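Local coordinates for Co-chaperone DjlA N-terminal domain-containing protein (Porphyromonas gingivalis, PDB 2H5N) that is of unknown function but binds a magnesium ion and has a TerB-family, DjlA N-terminal-like helical domain, at residues Ala38-Phe50 and Lys85-Ser97. Residues are numbered along the deposited sequence; the frame is centred on the assembly and turned at random.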
# COMPACT_ATOMS: atom_id res chain seq x y z
N ALA A 38 -11.53 -3.28 10.61
CA ALA A 38 -12.94 -3.65 10.46
C ALA A 38 -13.40 -3.94 9.03
O ALA A 38 -14.14 -4.89 8.79
CB ALA A 38 -13.85 -2.60 11.11
N GLU A 39 -13.00 -3.10 8.08
CA GLU A 39 -13.29 -3.33 6.65
C GLU A 39 -12.65 -4.64 6.13
O GLU A 39 -13.26 -5.38 5.34
CB GLU A 39 -12.74 -2.17 5.82
CG GLU A 39 -13.63 -0.92 5.79
CD GLU A 39 -13.06 0.21 4.92
OE1 GLU A 39 -11.95 0.07 4.30
OE2 GLU A 39 -13.72 1.26 4.87
N ILE A 40 -11.42 -4.89 6.55
CA ILE A 40 -10.66 -6.11 6.20
C ILE A 40 -11.33 -7.41 6.74
O ILE A 40 -11.37 -8.42 6.04
CB ILE A 40 -9.18 -6.02 6.65
CG1 ILE A 40 -8.52 -4.71 6.18
CG2 ILE A 40 -8.39 -7.29 6.21
CD1 ILE A 40 -8.66 -4.45 4.68
N ALA A 41 -11.84 -7.36 7.96
CA ALA A 41 -12.56 -8.49 8.53
C ALA A 41 -13.89 -8.81 7.80
O ALA A 41 -14.21 -9.99 7.59
CB ALA A 41 -12.83 -8.22 10.02
N VAL A 42 -14.66 -7.78 7.44
CA VAL A 42 -15.89 -7.96 6.63
C VAL A 42 -15.50 -8.55 5.29
O VAL A 42 -16.15 -9.50 4.80
CB VAL A 42 -16.65 -6.63 6.40
CG1 VAL A 42 -17.90 -6.84 5.53
CG2 VAL A 42 -17.07 -6.02 7.74
N MET A 43 -14.40 -8.02 4.72
CA MET A 43 -13.86 -8.54 3.45
C MET A 43 -13.63 -10.07 3.54
O MET A 43 -14.11 -10.84 2.70
CB MET A 43 -12.57 -7.78 3.05
CG MET A 43 -11.97 -8.09 1.62
SD MET A 43 -10.34 -7.35 1.36
CE MET A 43 -9.36 -8.55 2.21
N THR A 44 -12.89 -10.52 4.54
CA THR A 44 -12.62 -11.94 4.58
C THR A 44 -13.84 -12.76 5.01
O THR A 44 -14.06 -13.83 4.49
CB THR A 44 -11.40 -12.26 5.45
OG1 THR A 44 -11.56 -11.63 6.71
CG2 THR A 44 -10.10 -11.73 4.77
N ARG A 45 -14.63 -12.26 5.96
CA ARG A 45 -15.82 -13.00 6.45
C ARG A 45 -16.82 -13.20 5.29
O ARG A 45 -17.24 -14.31 5.02
CB ARG A 45 -16.48 -12.28 7.62
CG ARG A 45 -17.61 -13.03 8.28
CD ARG A 45 -18.17 -12.21 9.44
NE ARG A 45 -18.94 -11.05 8.98
CZ ARG A 45 -18.65 -9.76 9.22
NH1 ARG A 45 -17.58 -9.41 9.96
NH2 ARG A 45 -19.45 -8.81 8.74
N GLU A 46 -17.14 -12.12 4.58
CA GLU A 46 -18.12 -12.19 3.51
C GLU A 46 -17.64 -12.91 2.25
O GLU A 46 -18.47 -13.40 1.48
CB GLU A 46 -18.66 -10.79 3.18
CG GLU A 46 -19.39 -10.13 4.38
CD GLU A 46 -20.64 -10.91 4.81
OE1 GLU A 46 -21.45 -11.24 3.94
OE2 GLU A 46 -20.80 -11.20 6.01
N PHE A 47 -16.32 -12.99 2.04
CA PHE A 47 -15.72 -13.78 0.95
C PHE A 47 -16.14 -15.27 1.02
O PHE A 47 -16.30 -15.93 -0.00
CB PHE A 47 -14.19 -13.65 0.97
CG PHE A 47 -13.50 -14.22 -0.24
CD1 PHE A 47 -13.94 -13.92 -1.54
CD2 PHE A 47 -12.35 -15.00 -0.10
CE1 PHE A 47 -13.28 -14.42 -2.66
CE2 PHE A 47 -11.66 -15.50 -1.24
CZ PHE A 47 -12.13 -15.20 -2.52
N MET A 48 -16.31 -15.78 2.23
CA MET A 48 -16.77 -17.14 2.42
C MET A 48 -18.14 -17.38 1.77
O MET A 48 -18.43 -18.51 1.34
CB MET A 48 -16.85 -17.42 3.89
CG MET A 48 -15.59 -17.00 4.56
SD MET A 48 -14.79 -18.50 4.97
CE MET A 48 -15.58 -18.70 6.55
N ARG A 49 -18.96 -16.34 1.65
CA ARG A 49 -20.30 -16.50 1.06
C ARG A 49 -20.19 -16.89 -0.40
O ARG A 49 -21.18 -17.28 -1.01
CB ARG A 49 -21.12 -15.24 1.19
CG ARG A 49 -21.40 -14.86 2.62
CD ARG A 49 -22.83 -14.96 2.89
NE ARG A 49 -23.12 -14.60 4.27
CZ ARG A 49 -24.29 -14.81 4.85
NH1 ARG A 49 -24.47 -14.45 6.12
NH2 ARG A 49 -25.29 -15.38 4.17
N PHE A 50 -18.99 -16.80 -0.95
CA PHE A 50 -18.71 -17.19 -2.34
C PHE A 50 -18.49 -18.68 -2.54
O PHE A 50 -18.28 -19.14 -3.67
CB PHE A 50 -17.54 -16.39 -2.90
CG PHE A 50 -17.91 -14.98 -3.28
CD1 PHE A 50 -18.46 -14.72 -4.52
CD2 PHE A 50 -17.72 -13.93 -2.39
CE1 PHE A 50 -18.80 -13.41 -4.88
CE2 PHE A 50 -18.07 -12.64 -2.73
CZ PHE A 50 -18.62 -12.37 -3.97
N LYS A 85 -23.70 -8.94 -10.09
CA LYS A 85 -24.53 -8.34 -9.06
C LYS A 85 -24.07 -8.75 -7.65
O LYS A 85 -24.01 -7.93 -6.72
CB LYS A 85 -26.01 -8.73 -9.29
CG LYS A 85 -26.93 -8.46 -8.13
CD LYS A 85 -28.36 -8.87 -8.44
CE LYS A 85 -29.29 -8.49 -7.30
NZ LYS A 85 -29.57 -9.62 -6.36
N TYR A 86 -23.73 -10.02 -7.52
CA TYR A 86 -23.24 -10.56 -6.28
C TYR A 86 -21.86 -9.97 -5.95
O TYR A 86 -21.60 -9.53 -4.82
CB TYR A 86 -23.13 -12.06 -6.45
CG TYR A 86 -23.18 -12.79 -5.15
CD1 TYR A 86 -22.02 -13.31 -4.58
CD2 TYR A 86 -24.40 -12.95 -4.46
CE1 TYR A 86 -22.04 -13.96 -3.38
CE2 TYR A 86 -24.43 -13.63 -3.23
CZ TYR A 86 -23.24 -14.13 -2.71
OH TYR A 86 -23.25 -14.82 -1.52
N VAL A 87 -20.97 -9.89 -6.95
CA VAL A 87 -19.67 -9.24 -6.71
C VAL A 87 -19.82 -7.79 -6.32
O VAL A 87 -19.13 -7.32 -5.39
CB VAL A 87 -18.69 -9.38 -7.89
CG1 VAL A 87 -17.35 -8.69 -7.56
CG2 VAL A 87 -18.43 -10.84 -8.20
N ALA A 88 -20.69 -7.04 -7.03
CA ALA A 88 -20.96 -5.64 -6.64
C ALA A 88 -21.54 -5.52 -5.22
O ALA A 88 -21.24 -4.57 -4.48
CB ALA A 88 -21.91 -4.94 -7.65
N SER A 89 -22.39 -6.47 -4.83
CA SER A 89 -23.04 -6.40 -3.52
C SER A 89 -21.99 -6.56 -2.46
O SER A 89 -21.97 -5.83 -1.48
CB SER A 89 -24.19 -7.42 -3.37
OG SER A 89 -25.10 -7.28 -4.45
N TYR A 90 -21.09 -7.50 -2.70
CA TYR A 90 -19.95 -7.81 -1.83
C TYR A 90 -19.04 -6.60 -1.64
O TYR A 90 -18.67 -6.24 -0.52
CB TYR A 90 -19.16 -8.98 -2.45
CG TYR A 90 -17.81 -9.23 -1.80
CD1 TYR A 90 -17.73 -9.62 -0.46
CD2 TYR A 90 -16.61 -9.09 -2.53
CE1 TYR A 90 -16.52 -9.86 0.13
CE2 TYR A 90 -15.37 -9.36 -1.93
CZ TYR A 90 -15.34 -9.74 -0.60
OH TYR A 90 -14.13 -10.00 0.05
N LEU A 91 -18.71 -5.94 -2.74
CA LEU A 91 -17.83 -4.80 -2.67
C LEU A 91 -18.51 -3.68 -1.88
O LEU A 91 -17.87 -3.00 -1.11
CB LEU A 91 -17.35 -4.37 -4.05
CG LEU A 91 -16.35 -5.34 -4.73
CD1 LEU A 91 -16.20 -4.95 -6.17
CD2 LEU A 91 -14.96 -5.39 -4.02
N GLY A 92 -19.83 -3.58 -2.02
CA GLY A 92 -20.60 -2.55 -1.40
C GLY A 92 -20.76 -2.69 0.09
O GLY A 92 -20.84 -1.67 0.79
N VAL A 93 -20.82 -3.92 0.58
CA VAL A 93 -20.95 -4.14 2.01
C VAL A 93 -19.63 -4.05 2.76
O VAL A 93 -19.66 -3.83 3.98
CB VAL A 93 -21.65 -5.48 2.36
CG1 VAL A 93 -22.96 -5.64 1.59
CG2 VAL A 93 -20.72 -6.64 2.13
N ILE A 94 -18.49 -4.23 2.08
CA ILE A 94 -17.17 -4.14 2.74
C ILE A 94 -16.95 -2.79 3.44
O ILE A 94 -16.50 -2.76 4.60
CB ILE A 94 -16.00 -4.47 1.78
CG1 ILE A 94 -15.92 -5.97 1.59
CG2 ILE A 94 -14.64 -3.89 2.30
CD1 ILE A 94 -15.10 -6.39 0.36
N MET A 95 -17.28 -1.70 2.77
CA MET A 95 -17.03 -0.39 3.35
C MET A 95 -18.23 0.18 4.12
O MET A 95 -18.12 1.24 4.74
CB MET A 95 -16.42 0.59 2.32
CG MET A 95 -15.02 0.17 1.77
SD MET A 95 -14.39 1.41 0.67
CE MET A 95 -15.73 1.37 -0.51
N ALA A 96 -19.37 -0.51 4.10
CA ALA A 96 -20.53 -0.04 4.86
C ALA A 96 -20.29 -0.27 6.35
O ALA A 96 -19.66 -1.26 6.75
CB ALA A 96 -21.84 -0.71 4.39
N SER A 97 -20.80 0.66 7.16
CA SER A 97 -20.72 0.55 8.61
C SER A 97 -22.09 0.95 9.16
O SER A 97 -22.51 2.11 9.03
CB SER A 97 -19.60 1.44 9.15
OG SER A 97 -19.13 0.95 10.41
O HOH W 1 -15.99 1.82 6.66
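Met43 and Ile94 bring the backbones nearest, CA to CA 5.6 Å, where helices 38-47 and 85-94 run nearly antiparallel at 151° with their axes 9.4 Å apart. Val42 CG1 lies against Val93 and Ile94; beta-branched side chains, compact near the backbone, fill the interface here. Tyr90, its ring carried across by CG anti to the backbone N (chi1 169°), is long enough to reach the opposing backbone: its OH donates to Met43 O at 2.8 Å, tilted 33° from the carbonyl plane. Phe47 N reaches that oxygen from the opposite face, so one carbonyl of the buried Met43 accepts both the helix bond and the tyrosine hydroxyl. The edge of Phe50 meets one face of Tyr90, whose other face Ile94 CD1 covers from Tyr90's own helix, and the Phe50 face receives the edge of Tyr86; both pairs are T-shaped, centroids 5.1 Å apart for Phe50-Tyr90 and 5.0 Å for Phe50-Tyr86. A longer bond, Tyr86 OH to Arg49 O at 3.3 Å, arrives from above the carbonyl plane. At the other end the extended Glu39 lays its carboxylate beside Met95 CG, and a water donates to both Glu39 OE2 and Met95 O. With Ile21, Ile22 and Val29 of helix 15-30, this forms a hydrophobic core of the all-helical TerB-like fold, its Glu39 end close to the magnesium site.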